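Long-range contacts in probable transcriptional regulator, AsnC family (PDB 2DJW), which is a stand-alone RAM-domain protein of unknown function, related to the ligand-binding domain of Lrp/AsnC transcriptional regulators, and binds zinc: residues 10-14 against 63-67; 26-30 against 42-46. All blocks are in the same frame, centred on the assembly; numbering follows the deposited sequence.

Contact 1: 10-14 against 63-67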
loop_
_atom_site.group_PDB
_atom_site.type_symbol
_atom_site.label_atom_id
_atom_site.label_comp_id
_atom_site.label_asym_id
_atom_site.label_seq_id
_atom_site.Cartn_x
_atom_site.Cartn_y
_atom_site.Cartn_z
ATOM N N PRO A 10 1.704 -15.808 10.170
ATOM C CA PRO A 10 2.116 -16.053 11.553
ATOM C C PRO A 10 3.339 -15.236 11.943
ATOM O O PRO A 10 4.068 -14.742 11.060
ATOM C CB PRO A 10 2.495 -17.526 11.521
ATOM C CG PRO A 10 3.073 -17.721 10.159
ATOM C CD PRO A 10 2.351 -16.755 9.238
ATOM N N ARG A 11 3.565 -15.109 13.255
ATOM C CA ARG A 11 4.911 -14.804 13.781
ATOM C C ARG A 11 5.867 -15.834 13.177
ATOM O O ARG A 11 5.528 -17.025 13.082
ATOM C CB ARG A 11 4.941 -14.887 15.315
ATOM C CG ARG A 11 6.220 -14.296 15.961
ATOM C CD ARG A 11 6.454 -14.803 17.389
ATOM N NE ARG A 11 5.338 -14.459 18.257
ATOM C CZ ARG A 11 4.687 -15.310 19.045
ATOM N NH1 ARG A 11 5.050 -16.586 19.119
ATOM N NH2 ARG A 11 3.663 -14.874 19.773
ATOM N N GLY A 12 7.031 -15.369 12.731
ATOM C CA GLY A 12 7.996 -16.204 12.011
ATOM C C GLY A 12 8.452 -17.487 12.693
ATOM O O GLY A 12 8.720 -18.481 12.013
ATOM N N ASN A 13 8.557 -17.478 14.027
ATOM C CA ASN A 13 8.954 -18.689 14.789
ATOM C C ASN A 13 7.800 -19.671 15.048
ATOM O O ASN A 13 8.012 -20.826 15.494
ATOM C CB ASN A 13 9.671 -18.319 16.098
ATOM C CG ASN A 13 8.720 -17.849 17.181
ATOM O OD1 ASN A 13 7.709 -17.205 16.907
ATOM N ND2 ASN A 13 9.047 -18.170 18.428
ATOM N N ARG A 14 6.589 -19.219 14.711
ATOM C CA ARG A 14 5.374 -20.006 14.879
ATOM C C ARG A 14 4.907 -20.756 13.636
ATOM O O ARG A 14 3.966 -21.546 13.714
ATOM C CB ARG A 14 4.255 -19.101 15.359
ATOM C CG ARG A 14 4.516 -18.449 16.701
ATOM C CD ARG A 14 4.492 -19.475 17.840
ATOM N NE ARG A 14 3.203 -20.147 17.967
ATOM C CZ ARG A 14 3.038 -21.358 18.497
ATOM N NH1 ARG A 14 4.092 -22.040 18.960
ATOM N NH2 ARG A 14 1.820 -21.888 18.568
ATOM N N LEU A 63 -5.511 -19.110 18.119
ATOM C CA LEU A 63 -4.210 -19.740 18.268
ATOM C C LEU A 63 -3.161 -18.703 18.517
ATOM O O LEU A 63 -3.214 -17.593 17.974
ATOM C CB LEU A 63 -3.839 -20.623 17.076
ATOM C CG LEU A 63 -4.695 -21.857 16.753
ATOM C CD1 LEU A 63 -4.064 -22.606 15.584
ATOM C CD2 LEU A 63 -4.880 -22.800 17.946
ATOM N N GLU A 64 -2.208 -19.084 19.361
ATOM C CA GLU A 64 -1.107 -18.218 19.730
ATOM C C GLU A 64 -0.157 -18.021 18.545
ATOM O O GLU A 64 0.308 -18.995 17.950
ATOM C CB GLU A 64 -0.410 -18.785 20.995
ATOM C CG GLU A 64 1.114 -18.686 21.050
ATOM C CD GLU A 64 1.617 -17.261 20.989
ATOM O OE1 GLU A 64 0.881 -16.341 21.418
ATOM O OE2 GLU A 64 2.760 -17.069 20.517
ATOM N N GLY A 65 0.102 -16.765 18.201
ATOM C CA GLY A 65 1.099 -16.424 17.185
ATOM C C GLY A 65 0.633 -15.849 15.842
ATOM O O GLY A 65 1.459 -15.389 15.039
ATOM N N VAL A 66 -0.675 -15.871 15.580
ATOM C CA VAL A 66 -1.192 -15.426 14.278
ATOM C C VAL A 66 -1.345 -13.901 14.224
ATOM O O VAL A 66 -2.079 -13.299 15.012
ATOM C CB VAL A 66 -2.495 -16.165 13.845
ATOM C CG1 VAL A 66 -2.371 -17.695 14.011
ATOM C CG2 VAL A 66 -3.671 -15.651 14.596
ATOM N N GLU A 67 -0.615 -13.280 13.315
ATOM C CA GLU A 67 -0.669 -11.840 13.161
ATOM C C GLU A 67 -1.895 -11.377 12.342
ATOM O O GLU A 67 -2.715 -10.589 12.833
ATOM C CB GLU A 67 0.634 -11.331 12.548
ATOM C CG GLU A 67 1.796 -11.332 13.527
ATOM C CD GLU A 67 3.101 -10.971 12.877
ATOM O OE1 GLU A 67 4.022 -10.528 13.596
ATOM O OE2 GLU A 67 3.224 -11.144 11.646
#
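This is a surface contact at one end of the antiparallel sheet, where the chain leaving strand 2-10 for helix 15-22 meets the turn that leads into strand 66-77. The strand pairing, carried by backbone hydrogen bonds between E67 and R9, runs out here: P10 and V66 are an antiparallel non-hydrogen-bonded pair with CA atoms 4.3 Å apart, and R11 N donates to G65 O at 2.8 Å, nearly straight. The P10 ring packs on V15 and L18 of helix 15-22. In the ferredoxin-like fold of the RAM domain these two strands are neighbours, and here the first ends beside the start of the last. L63 to V66 form a type II beta turn, with G65 at phi 111°; a CB there would run into R14 CG and jam against the carbonyl of E64. Two arginine side chains reach E64 in the turn. R11 NH2 forms a salt bridge with E64 OE2 at a very short 2.5 Å, while R14 NE donates to E64 O at 3.1 Å.

Contact 2: 26-30 against 42-46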
loop_
_atom_site.group_PDB
_atom_site.type_symbol
_atom_site.label_atom_id
_atom_site.label_comp_id
_atom_site.label_asym_id
_atom_site.label_seq_id
_atom_site.Cartn_x
_atom_site.Cartn_y
_atom_site.Cartn_z
ATOM N N PRO A 26 -11.021 -29.835 11.625
ATOM C CA PRO A 26 -11.751 -30.766 10.759
ATOM C C PRO A 26 -12.126 -30.183 9.396
ATOM O O PRO A 26 -12.337 -30.941 8.448
ATOM C CB PRO A 26 -13.016 -31.098 11.570
ATOM C CG PRO A 26 -13.156 -29.987 12.583
ATOM C CD PRO A 26 -11.743 -29.557 12.892
ATOM N N GLN A 27 -12.208 -28.859 9.288
ATOM C CA GLN A 27 -12.633 -28.231 8.029
ATOM C C GLN A 27 -11.481 -28.017 7.020
ATOM O O GLN A 27 -11.716 -27.696 5.853
ATOM C CB GLN A 27 -13.403 -26.932 8.294
ATOM C CG GLN A 27 -14.459 -27.028 9.392
ATOM C CD GLN A 27 -13.922 -26.708 10.778
ATOM O OE1 GLN A 27 -12.710 -26.716 11.022
ATOM N NE2 GLN A 27 -14.829 -26.417 11.699
ATOM N N VAL A 28 -10.246 -28.250 7.464
ATOM C CA VAL A 28 -9.052 -28.001 6.651
ATOM C C VAL A 28 -8.681 -29.242 5.870
ATOM O O VAL A 28 -8.327 -30.266 6.465
ATOM C CB VAL A 28 -7.859 -27.576 7.547
ATOM C CG1 VAL A 28 -6.597 -27.370 6.724
ATOM C CG2 VAL A 28 -8.205 -26.314 8.368
ATOM N N ALA A 29 -8.753 -29.149 4.540
ATOM C CA ALA A 29 -8.410 -30.265 3.651
ATOM C C ALA A 29 -6.927 -30.312 3.284
ATOM O O ALA A 29 -6.373 -31.390 2.991
ATOM C CB ALA A 29 -9.259 -30.221 2.388
ATOM N N GLU A 30 -6.296 -29.142 3.267
ATOM C CA GLU A 30 -4.896 -28.999 2.873
ATOM C C GLU A 30 -4.411 -27.726 3.531
ATOM O O GLU A 30 -5.152 -26.777 3.613
ATOM C CB GLU A 30 -4.747 -28.885 1.343
ATOM C CG GLU A 30 -5.110 -30.150 0.544
ATOM C CD GLU A 30 -5.115 -29.945 -0.967
ATOM O OE1 GLU A 30 -4.188 -29.271 -1.493
ATOM O OE2 GLU A 30 -6.047 -30.484 -1.630
ATOM N N ALA A 42 -4.485 -22.088 4.174
ATOM C CA ALA A 42 -5.358 -23.237 4.376
ATOM C C ALA A 42 -6.469 -23.351 3.329
ATOM O O ALA A 42 -7.273 -22.441 3.172
ATOM C CB ALA A 42 -5.964 -23.242 5.805
ATOM N N LEU A 43 -6.517 -24.488 2.643
ATOM C CA LEU A 43 -7.658 -24.850 1.818
ATOM C C LEU A 43 -8.705 -25.547 2.698
ATOM O O LEU A 43 -8.504 -26.687 3.142
ATOM C CB LEU A 43 -7.225 -25.760 0.668
ATOM C CG LEU A 43 -8.311 -26.318 -0.253
ATOM C CD1 LEU A 43 -9.006 -25.186 -1.004
ATOM C CD2 LEU A 43 -7.724 -27.330 -1.243
ATOM N N VAL A 44 -9.811 -24.836 2.928
ATOM C CA VAL A 44 -10.889 -25.249 3.805
ATOM C C VAL A 44 -12.133 -25.654 2.972
ATOM O O VAL A 44 -12.333 -25.166 1.854
ATOM C CB VAL A 44 -11.244 -24.112 4.832
ATOM C CG1 VAL A 44 -12.202 -24.595 5.861
ATOM C CG2 VAL A 44 -10.000 -23.609 5.569
ATOM N N ARG A 45 -12.944 -26.564 3.516
ATOM C CA ARG A 45 -14.211 -26.972 2.895
ATOM C C ARG A 45 -15.287 -26.778 3.918
ATOM O O ARG A 45 -15.176 -27.307 5.026
ATOM C CB ARG A 45 -14.179 -28.450 2.484
ATOM C CG ARG A 45 -12.963 -28.866 1.669
ATOM C CD ARG A 45 -12.967 -28.277 0.280
ATOM N NE ARG A 45 -11.991 -28.981 -0.540
ATOM C CZ ARG A 45 -11.652 -28.644 -1.774
ATOM N NH1 ARG A 45 -12.209 -27.587 -2.350
ATOM N NH2 ARG A 45 -10.746 -29.366 -2.427
ATOM N N LEU A 46 -16.318 -26.013 3.575
ATOM C CA LEU A 46 -17.347 -25.651 4.555
ATOM C C LEU A 46 -18.746 -26.171 4.233
ATOM O O LEU A 46 -19.165 -26.172 3.077
ATOM C CB LEU A 46 -17.397 -24.130 4.741
ATOM C CG LEU A 46 -16.076 -23.381 4.960
ATOM C CD1 LEU A 46 -16.209 -21.935 4.509
ATOM C CD2 LEU A 46 -15.654 -23.481 6.430
HETATM O O HOH W 1 -8.759 -31.344 -1.155
#
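Strand 40-46 pairs with the start of strand 28-34, its partner in a beta hairpin, and a classic beta bulge shifts the register by one: A29 and E30 both face L43. At A42 the CB touches V28 CG1 at 4.3 Å. L43 N donates to E30 O at 2.8 Å, while L43 O accepts from A29 N at 2.8 Å and, weakly, from E30 N at 3.3 Å; the L43 side chain packs on L43 of a third subunit. V44 lies opposite V28 in a non-hydrogen-bonded pair, their CG2 atoms 4.3 Å apart on the sheet face that meets the helices. R45 N donates to Q27 O at 2.9 Å; the Q27 side chain touches D54, a zinc ligand of this protein, although this chain binds no zinc in the model. R45 and E30 form salt bridges with E30 and R45 of the third subunit, and Y32 OH is hydrogen-bonded to E30 OE1. Within the chain, a water donates to E30 OE2 at 2.9 Å and accepts from R45 NH2 at 3.1 Å.

The two contacts lie on opposite sides of the chain's centre, their own centres about 19 Å apart and their nearest atoms about 9 Å apart. Both belong to one four-stranded antiparallel sheet, ordered 28-34, 40-46, 2-10, 66-77: contact 2 pairs 28-34 with 40-46, contact 1 pairs 2-10 with 66-77. Along the chain, 26-30 and 42-46 both fall between 10-14 and 63-67, so the local hairpin is enclosed by a pairing of the domain's first and last strands. Backbone hydrogen bonds from 42-46 to strand 2-10 connect the two halves. Contact 2 also takes part in subunit assembly, whereas contact 1 reaches another subunit through a long, weak ion pair from E67 to R68 of that subunit.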